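Local coordinates for uncharacterized protein (Helicobacter pylori, PDB 4O5J) that probably mediates attachment of the bacterium to host surfaces by binding sialic acid-bearing glycans through its extracellular adhesion domain, at residues Ile219-Ser222 with Gly223-Asn226; Gln348-Lys351 with Asn352-Tyr356; Lys389-Ser392 with Glu393-Lys397. One frame throughout, in Å; residues are numbered along the deposited sequence.

Interaction 1 (Ile219-Ser222 with Gly223-Asn226)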
ATOM      1  N   ILE A 219      23.293  13.448  -9.325  1.00 30.30           N
ATOM      2  CA  ILE A 219      22.217  14.150  -8.684  1.00 28.57           C
ATOM      3  C   ILE A 219      22.743  15.237  -7.736  1.00 34.87           C
ATOM      4  O   ILE A 219      23.441  14.923  -6.770  1.00 37.87           O
ATOM      5  CB  ILE A 219      21.348  13.200  -7.888  1.00 28.06           C
ATOM      6  CG1 ILE A 219      20.651  12.210  -8.827  1.00 24.69           C
ATOM      7  CG2 ILE A 219      20.318  14.003  -7.090  1.00 27.08           C
ATOM      8  CD1 ILE A 219      20.093  10.951  -8.139  1.00 28.21           C
ATOM      9  N   VAL A 220      22.389  16.496  -8.001  1.00 36.43           N
ATOM     10  CA  VAL A 220      22.785  17.615  -7.171  1.00 26.32           C
ATOM     11  C   VAL A 220      21.567  18.210  -6.504  1.00 38.00           C
ATOM     12  O   VAL A 220      20.699  18.793  -7.163  1.00 41.32           O
ATOM     13  CB  VAL A 220      23.469  18.713  -7.979  1.00 34.75           C
ATOM     14  CG1 VAL A 220      24.002  19.842  -7.024  1.00 31.76           C
ATOM     15  CG2 VAL A 220      24.647  18.112  -8.816  1.00 31.51           C
ATOM     16  N   ILE A 221      21.506  18.088  -5.183  1.00 38.17           N
ATOM     17  CA  ILE A 221      20.467  18.734  -4.414  1.00 35.72           C
ATOM     18  C   ILE A 221      21.114  19.464  -3.259  1.00 43.91           C
ATOM     19  O   ILE A 221      21.723  18.812  -2.398  1.00 45.83           O
ATOM     20  CB  ILE A 221      19.489  17.718  -3.852  1.00 34.04           C
ATOM     21  CG1 ILE A 221      18.826  16.898  -5.018  1.00 32.11           C
ATOM     22  CG2 ILE A 221      18.424  18.387  -2.954  1.00 32.55           C
ATOM     23  CD1 ILE A 221      17.965  15.735  -4.528  1.00 31.57           C
ATOM     24  N   SER A 222      21.005  20.799  -3.228  1.00 44.38           N
ATOM     25  CA  SER A 222      21.630  21.598  -2.179  1.00 47.77           C
ATOM     26  C   SER A 222      21.167  21.185  -0.807  1.00 44.52           C
ATOM     27  O   SER A 222      19.994  21.010  -0.571  1.00 52.31           O
ATOM     28  CB  SER A 222      21.295  23.060  -2.364  1.00 53.04           C
ATOM     29  OG  SER A 222      22.040  23.509  -3.460  1.00 73.51           O
ATOM     30  N   GLY A 223      22.112  21.002   0.098  1.00 50.55           N
ATOM     31  CA  GLY A 223      21.800  20.661   1.477  1.00 46.28           C
ATOM     32  C   GLY A 223      21.591  19.163   1.602  1.00 49.03           C
ATOM     33  O   GLY A 223      21.274  18.668   2.650  1.00 56.62           O
ATOM     34  N   VAL A 224      21.738  18.433   0.520  1.00 41.17           N
ATOM     35  CA  VAL A 224      21.583  17.021   0.574  1.00 38.25           C
ATOM     36  C   VAL A 224      22.767  16.300  -0.082  1.00 44.70           C
ATOM     37  O   VAL A 224      23.421  15.481   0.570  1.00 48.31           O
ATOM     38  CB  VAL A 224      20.283  16.605  -0.126  1.00 38.23           C
ATOM     39  CG1 VAL A 224      20.240  15.088  -0.315  1.00 33.04           C
ATOM     40  CG2 VAL A 224      19.070  17.143   0.654  1.00 37.17           C
ATOM     41  N   SER A 225      23.064  16.580  -1.361  1.00 42.26           N
ATOM     42  CA  SER A 225      24.127  15.866  -2.042  1.00 34.32           C
ATOM     43  C   SER A 225      25.479  16.434  -1.665  1.00 41.06           C
ATOM     44  O   SER A 225      26.529  15.811  -1.952  1.00 40.71           O
ATOM     45  CB  SER A 225      23.959  15.946  -3.564  1.00 33.49           C
ATOM     46  OG  SER A 225      23.941  17.305  -3.966  1.00 42.28           O
ATOM     47  N   ASN A 226      25.509  17.602  -1.052  1.00 40.72           N
ATOM     48  CA  ASN A 226      26.789  18.209  -0.655  1.00 45.18           C
ATOM     49  C   ASN A 226      26.936  18.060   0.848  1.00 48.25           C
ATOM     50  O   ASN A 226      27.543  18.838   1.451  1.00 57.32           O
ATOM     51  CB  ASN A 226      26.832  19.679  -1.046  1.00 38.06           C
ATOM     52  CG  ASN A 226      25.665  20.453  -0.452  1.00 55.09           C
ATOM     53  OD1 ASN A 226      24.590  19.903  -0.066  1.00 55.19           O
ATOM     54  ND2 ASN A 226      25.857  21.741  -0.363  1.00 57.18           N
TER
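The carbonyl oxygen of Ile221 is gripped by two backbone N-H groups at once, a compact example of how one acceptor can organise a bend. Ser225 N donates to Ile221 O at 2.8 Å, lying in the carbonyl plane with a nearly straight N-H...O angle of 166°. Val224 N reaches the same Ile221 O at 2.9 Å, but tilted out of that plane, so the two donors share the oxygen without coinciding in direction.

Ser225 also replies through its side chain. Its OG accepts from Ile221 N at 2.8 Å, so both peptide groups flanking Ile221 CA are engaged by the same serine. With chi1 at 58°, the hydroxyl sits between the serine's own N and carbonyl carbon, which turns OG back onto the incoming segment Ile219-Ile221. Ser225 CB then rests 3.4 Å from Ile219 O. At the apex, Gly223 N donates to Asn226 OD1 at 2.7 Å, a somewhat bent bond that ties the apex to the side-chain amide three residues on.

The apolar part is small: Ile221 CG2 packs 3.8 Å from Val224 CB, the two side chains lying side by side and pointing the same way. Beyond them, Tyr318 of helix 313-320 covers Ile219, Val224 and Ser225, while Leu324 meets Ile221.

Ser222 and Gly223, the latter with phi 84°, occupy the central positions of a type II beta turn from Ile221 to Val224, extended by the Ser225 bond, within the loop joining strands 214-215 and 234-235.

Interaction 2 (Gln348-Lys351 with Asn352-Tyr356)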
ATOM      1  N   GLN A 348       2.307   9.363   5.917  1.00 49.53           N
ATOM      2  CA  GLN A 348       1.885   9.376   7.328  1.00 53.88           C
ATOM      3  C   GLN A 348       0.393   9.106   7.415  1.00 51.65           C
ATOM      4  O   GLN A 348      -0.084   8.446   8.324  1.00 54.01           O
ATOM      5  CB  GLN A 348       2.199  10.701   7.977  1.00 59.85           C
ATOM      6  CG  GLN A 348       3.714  10.936   8.131  1.00 77.87           C
ATOM      7  CD  GLN A 348       4.456   9.769   8.813  1.00 91.08           C
ATOM      8  OE1 GLN A 348       4.098   9.355   9.930  1.00 93.11           O
ATOM      9  NE2 GLN A 348       5.503   9.251   8.147  1.00 80.04           N
ATOM     10  N   THR A 349      -0.355   9.617   6.446  1.00 47.56           N
ATOM     11  CA  THR A 349      -1.799   9.337   6.416  1.00 45.19           C
ATOM     12  C   THR A 349      -2.091   7.832   6.296  1.00 51.56           C
ATOM     13  O   THR A 349      -3.059   7.343   6.907  1.00 56.17           O
ATOM     14  CB  THR A 349      -2.480  10.120   5.302  1.00 48.22           C
ATOM     15  OG1 THR A 349      -2.318  11.524   5.569  1.00 55.45           O
ATOM     16  CG2 THR A 349      -3.951   9.776   5.150  1.00 41.55           C
ATOM     17  N   ILE A 350      -1.304   7.103   5.501  1.00 48.10           N
ATOM     18  CA  ILE A 350      -1.458   5.659   5.426  1.00 41.37           C
ATOM     19  C   ILE A 350      -1.255   5.073   6.825  1.00 41.95           C
ATOM     20  O   ILE A 350      -2.029   4.242   7.272  1.00 49.25           O
ATOM     21  CB  ILE A 350      -0.419   5.005   4.532  1.00 39.69           C
ATOM     22  CG1 ILE A 350      -0.444   5.620   3.147  1.00 39.22           C
ATOM     23  CG2 ILE A 350      -0.738   3.531   4.427  1.00 36.39           C
ATOM     24  CD1 ILE A 350       0.576   4.967   2.221  1.00 43.13           C
ATOM     25  N   LYS A 351      -0.198   5.499   7.490  1.00 40.58           N
ATOM     26  CA  LYS A 351       0.088   4.996   8.859  1.00 45.33           C
ATOM     27  C   LYS A 351      -1.070   5.304   9.822  1.00 50.64           C
ATOM     28  O   LYS A 351      -1.510   4.431  10.578  1.00 55.48           O
ATOM     29  CB  LYS A 351       1.373   5.631   9.388  1.00 48.57           C
ATOM     30  CG  LYS A 351       1.709   5.268  10.844  1.00 47.59           C
ATOM     31  CD  LYS A 351       2.925   6.043  11.343  1.00 53.21           C
ATOM     32  CE  LYS A 351       3.124   5.773  12.831  1.00 66.26           C
ATOM     33  NZ  LYS A 351       4.227   6.634  13.245  1.00 79.28           N
ATOM     34  N   ASN A 352      -1.582   6.535   9.791  1.00 51.44           N
ATOM     35  CA  ASN A 352      -2.743   6.872  10.634  1.00 54.28           C
ATOM     36  C   ASN A 352      -3.989   6.106  10.285  1.00 54.77           C
ATOM     37  O   ASN A 352      -4.706   5.676  11.194  1.00 61.92           O
ATOM     38  CB  ASN A 352      -3.046   8.343  10.553  1.00 57.41           C
ATOM     39  CG  ASN A 352      -1.901   9.157  11.061  1.00 75.39           C
ATOM     40  OD1 ASN A 352      -1.005   8.621  11.704  1.00 78.45           O
ATOM     41  ND2 ASN A 352      -1.899  10.454  10.772  1.00 83.10           N
ATOM     42  N   ASN A 353      -4.274   5.941   8.979  1.00 52.59           N
ATOM     43  CA  ASN A 353      -5.453   5.185   8.564  1.00 48.82           C
ATOM     44  C   ASN A 353      -5.372   3.755   9.082  1.00 49.23           C
ATOM     45  O   ASN A 353      -6.339   3.217   9.611  1.00 56.77           O
ATOM     46  CB  ASN A 353      -5.525   5.115   7.048  1.00 46.74           C
ATOM     47  CG  ASN A 353      -5.890   6.427   6.429  1.00 45.76           C
ATOM     48  OD1 ASN A 353      -6.362   7.346   7.110  1.00 52.54           O
ATOM     49  ND2 ASN A 353      -5.676   6.545   5.141  1.00 41.20           N
ATOM     50  N   VAL A 354      -4.210   3.135   8.906  1.00 50.31           N
ATOM     51  CA  VAL A 354      -3.988   1.757   9.329  1.00 49.40           C
ATOM     52  C   VAL A 354      -4.209   1.577  10.824  1.00 54.16           C
ATOM     53  O   VAL A 354      -4.924   0.655  11.237  1.00 60.01           O
ATOM     54  CB  VAL A 354      -2.578   1.271   8.990  1.00 45.98           C
ATOM     55  CG1 VAL A 354      -2.258   0.009   9.825  1.00 42.18           C
ATOM     56  CG2 VAL A 354      -2.491   1.009   7.501  1.00 45.65           C
ATOM     57  N   SER A 355      -3.648   2.460  11.640  1.00 55.65           N
ATOM     58  CA  SER A 355      -3.859   2.260  13.070  1.00 63.31           C
ATOM     59  C   SER A 355      -5.334   2.559  13.445  1.00 65.89           C
ATOM     60  O   SER A 355      -5.940   1.850  14.248  1.00 75.24           O
ATOM     61  CB  SER A 355      -2.847   3.043  13.900  1.00 63.32           C
ATOM     62  OG  SER A 355      -3.289   4.348  14.006  1.00 87.55           O
ATOM     63  N   TYR A 356      -5.930   3.587  12.849  1.00 63.65           N
ATOM     64  CA  TYR A 356      -7.314   3.949  13.198  1.00 55.53           C
ATOM     65  C   TYR A 356      -8.311   2.890  12.763  1.00 60.18           C
ATOM     66  O   TYR A 356      -9.090   2.406  13.597  1.00 63.82           O
ATOM     67  CB  TYR A 356      -7.687   5.286  12.606  1.00 55.67           C
ATOM     68  CG  TYR A 356      -9.121   5.672  12.886  1.00 65.16           C
ATOM     69  CD1 TYR A 356     -10.147   5.341  12.012  1.00 64.09           C
ATOM     70  CD2 TYR A 356      -9.438   6.384  14.040  1.00 69.62           C
ATOM     71  CE1 TYR A 356     -11.470   5.711  12.300  1.00 69.52           C
ATOM     72  CE2 TYR A 356     -10.731   6.770  14.333  1.00 72.43           C
ATOM     73  CZ  TYR A 356     -11.739   6.421  13.472  1.00 70.37           C
ATOM     74  OH  TYR A 356     -12.982   6.808  13.816  1.00 78.18           O
TER
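Gln348 and Asn352 meet first through the backbone, where Asn352 N donates to Gln348 O at 2.8 Å. The same spacing of four residues recurs with Asn353 N to Thr349 O at 2.8 Å, Val354 N to Ile350 O at 2.9 Å and Ser355 N to Lys351 O at 3.1 Å. Four consecutive bonds of this kind define an unbroken alpha-helical stretch of helix 343-396.

A second class of contact sets side-chain amides against groups of the preceding turn. Asn353 CG lies 3.0 Å from Thr349 O, and its OD1 and ND2 are about equally far from that oxygen, which therefore sits over the flat face of the amide and uses neither polar tip. Since CG lies beside the asparagine's own N (chi1 -72°), the amide folds back along the helix. The methyl CG2 of Thr349 also approaches Asn353 ND2, at 3.7 Å, the two side chains crossing at a slant, while Thr349 OG1 is turned the other way and bonds Gln345 O. Asn352 repeats the posture more loosely, its CG 3.4 Å from Gln348 O.

Apolar contact is modest. Ile350 CG2 and Val354 CG2, one turn apart, come within 4.3 Å of each other. Helix 281-309 takes over from there, offering Ile304 and Phe305 to Ile350 and Gln302 to Val354; Asn85 and Pro82 border Thr349 and Asn353 respectively.

Cohesion across this turn thus rests on main-chain bonds; the asparagine amides lie face-on over carbonyl oxygens without hydrogen-bonding them, at most a weak addition, while the aliphatic pair is directed toward the neighbouring helix.

Interaction 3 (Lys389-Ser392 with Glu393-Lys397)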
ATOM      1  N   LYS A 389     -17.166 -29.701  33.883  1.00 56.25           N
ATOM      2  CA  LYS A 389     -17.976 -30.306  34.947  1.00 55.53           C
ATOM      3  C   LYS A 389     -17.367 -31.643  35.371  1.00 63.11           C
ATOM      4  O   LYS A 389     -17.242 -31.933  36.575  1.00 63.55           O
ATOM      5  CB  LYS A 389     -19.403 -30.515  34.453  1.00 57.29           C
ATOM      6  CG  LYS A 389     -20.328 -31.081  35.464  1.00 58.00           C
ATOM      7  CD  LYS A 389     -21.761 -31.238  34.958  1.00 74.63           C
ATOM      8  CE  LYS A 389     -22.472 -32.056  36.013  1.00 85.24           C
ATOM      9  NZ  LYS A 389     -23.879 -32.339  35.694  1.00 93.96           N
ATOM     10  N   THR A 390     -16.950 -32.431  34.382  1.00 60.05           N
ATOM     11  CA  THR A 390     -16.341 -33.729  34.615  1.00 53.72           C
ATOM     12  C   THR A 390     -15.003 -33.620  35.372  1.00 62.79           C
ATOM     13  O   THR A 390     -14.772 -34.316  36.366  1.00 62.30           O
ATOM     14  CB  THR A 390     -16.098 -34.430  33.281  1.00 59.92           C
ATOM     15  OG1 THR A 390     -17.381 -34.754  32.747  1.00 66.32           O
ATOM     16  CG2 THR A 390     -15.284 -35.701  33.448  1.00 63.33           C
ATOM     17  N   LEU A 391     -14.135 -32.751  34.867  1.00 64.97           N
ATOM     18  CA  LEU A 391     -12.800 -32.565  35.387  1.00 60.40           C
ATOM     19  C   LEU A 391     -12.873 -32.050  36.837  1.00 67.74           C
ATOM     20  O   LEU A 391     -12.143 -32.530  37.744  1.00 61.34           O
ATOM     21  CB  LEU A 391     -12.055 -31.579  34.494  1.00 51.78           C
ATOM     22  CG  LEU A 391     -10.567 -31.502  34.757  1.00 56.39           C
ATOM     23  CD1 LEU A 391      -9.969 -32.870  35.018  1.00 67.96           C
ATOM     24  CD2 LEU A 391      -9.892 -30.859  33.577  1.00 57.44           C
ATOM     25  N   SER A 392     -13.786 -31.094  37.051  1.00 54.19           N
ATOM     26  CA  SER A 392     -13.976 -30.509  38.364  1.00 57.66           C
ATOM     27  C   SER A 392     -14.368 -31.618  39.360  1.00 55.14           C
ATOM     28  O   SER A 392     -13.913 -31.632  40.525  1.00 45.29           O
ATOM     29  CB  SER A 392     -15.035 -29.422  38.315  1.00 54.82           C
ATOM     30  OG  SER A 392     -15.187 -28.803  39.591  1.00 50.81           O
ATOM     31  N   GLU A 393     -15.215 -32.534  38.897  1.00 54.04           N
ATOM     32  CA  GLU A 393     -15.666 -33.621  39.740  1.00 48.47           C
ATOM     33  C   GLU A 393     -14.542 -34.618  40.060  1.00 62.88           C
ATOM     34  O   GLU A 393     -14.439 -35.087  41.230  1.00 60.05           O
ATOM     35  CB  GLU A 393     -16.844 -34.312  39.121  1.00 49.56           C
ATOM     36  CG  GLU A 393     -17.214 -35.573  39.848  1.00 67.52           C
ATOM     37  CD  GLU A 393     -18.554 -36.094  39.378  1.00 85.35           C
ATOM     38  OE1 GLU A 393     -19.424 -35.262  39.040  1.00108.57           O
ATOM     39  OE2 GLU A 393     -18.746 -37.316  39.358  1.00102.18           O
ATOM     40  N   GLU A 394     -13.718 -34.936  39.038  1.00 61.51           N
ATOM     41  CA  GLU A 394     -12.551 -35.807  39.236  1.00 58.91           C
ATOM     42  C   GLU A 394     -11.598 -35.220  40.273  1.00 66.21           C
ATOM     43  O   GLU A 394     -11.151 -35.924  41.184  1.00 68.00           O
ATOM     44  CB  GLU A 394     -11.751 -35.956  37.968  1.00 63.61           C
ATOM     45  CG  GLU A 394     -12.524 -36.641  36.912  1.00 79.76           C
ATOM     46  CD  GLU A 394     -11.779 -36.592  35.600  1.00109.78           C
ATOM     47  OE1 GLU A 394     -12.453 -36.506  34.532  1.00112.99           O
ATOM     48  OE2 GLU A 394     -10.513 -36.643  35.645  1.00106.30           O
ATOM     49  N   ILE A 395     -11.298 -33.927  40.124  1.00 59.18           N
ATOM     50  CA  ILE A 395     -10.417 -33.209  41.044  1.00 62.89           C
ATOM     51  C   ILE A 395     -10.969 -33.233  42.475  1.00 67.74           C
ATOM     52  O   ILE A 395     -10.235 -33.415  43.425  1.00 73.26           O
ATOM     53  CB  ILE A 395     -10.281 -31.763  40.597  1.00 50.10           C
ATOM     54  CG1 ILE A 395      -9.563 -31.731  39.260  1.00 51.11           C
ATOM     55  CG2 ILE A 395      -9.492 -30.954  41.655  1.00 56.34           C
ATOM     56  CD1 ILE A 395      -9.274 -30.311  38.844  1.00 58.72           C
ATOM     57  N   SER A 396     -12.280 -33.076  42.593  1.00 61.94           N
ATOM     58  CA  SER A 396     -12.965 -33.000  43.864  1.00 55.44           C
ATOM     59  C   SER A 396     -12.762 -34.264  44.646  1.00 61.84           C
ATOM     60  O   SER A 396     -12.685 -34.201  45.890  1.00 58.43           O
ATOM     61  CB  SER A 396     -14.445 -32.782  43.662  1.00 56.47           C
ATOM     62  OG  SER A 396     -15.045 -32.439  44.865  1.00 56.27           O
ATOM     63  N   LYS A 397     -12.658 -35.395  43.926  1.00 64.62           N
ATOM     64  CA  LYS A 397     -12.460 -36.718  44.564  1.00 59.98           C
ATOM     65  C   LYS A 397     -10.988 -37.125  44.740  1.00 72.94           C
ATOM     66  O   LYS A 397     -10.719 -38.194  45.253  1.00 81.37           O
ATOM     67  CB  LYS A 397     -13.179 -37.815  43.787  1.00 59.34           C
ATOM     68  CG  LYS A 397     -14.667 -37.619  43.643  1.00 64.68           C
ATOM     69  CD  LYS A 397     -15.251 -38.635  42.730  1.00 58.02           C
ATOM     70  CE  LYS A 397     -16.657 -38.196  42.390  1.00 66.04           C
ATOM     71  NZ  LYS A 397     -17.318 -39.214  41.554  1.00 82.01           N
TER
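The carboxylate of Glu394 is flat against the preceding turn: Leu391 lies over one of its faces and Thr390 stands at its edge. Over that face, Leu391 CD1 comes within 3.9 Å of Glu394 OE2. At the edge, Thr390 CG2 is only 3.1 Å from Glu394 OE1 and close to the carboxylate plane, a tight contact between a methyl group and an oxygen. With CG of Glu394 beside its own backbone N (chi1 -65°) and the chain extended beyond, the acid runs back along the helix toward these two residues. Its OE2 also has a long, weak ion pair with Lys33 of helix 29-54. The hydroxyl of Thr390 is occupied separately, by Asn386 O.

Glu393 carries the other carboxylate, which Lys397 NZ meets at OE2 at 3.2 Å. The ammonium comes from the anti side and lies 28° out of the carboxylate plane, making a salt bridge one turn along the chain. Lys389, a turn earlier, carries an opposite charge near this acid but does not touch it.

Beneath these groups runs ordinary helical bonding, including Glu394 N to Thr390 O at 2.9 Å and Ile395 N to Leu391 O at 2.9 Å, the latter nearly straight at 170°. The Ile395 side chain presses onto the same carbonyl, CG1 standing 3.1 Å from Leu391 O. Leu391 and Ile395 face helix 29-54, where Gln36 and Tyr40 receive the leucine and Tyr34 and Leu37 the isoleucine.

The chemistry divides by side: aliphatic groups bind the helix to its partner, while Glu393 and Lys397 would be expected to offset each other's charge on the exposed flank. A lysine near the C-terminal end of the helix would probably also interact favourably with the helix dipole.

The three contacts follow one another along the chain without touching. Interactions 2 and 3 share helix 343-396, their centres about 50 Å apart, whereas interaction 1 belongs to a loop about 76 Å, centre to centre, from interaction 3 and across the middle of the chain from it. Interaction 2 lies nearest that middle, yet it is mainly a surface contact, with Ile350 alone buried; interactions 1 and 3 are partly buried despite their outlying positions. Chemistry follows setting: the loop relies on a serine hydroxyl and a shared carbonyl, the turn near the start of the helix on uncharged amides, and the helix end on carboxylates and a lysine. Each apolar side meets a different helix: 313-320, 281-309 and 29-54.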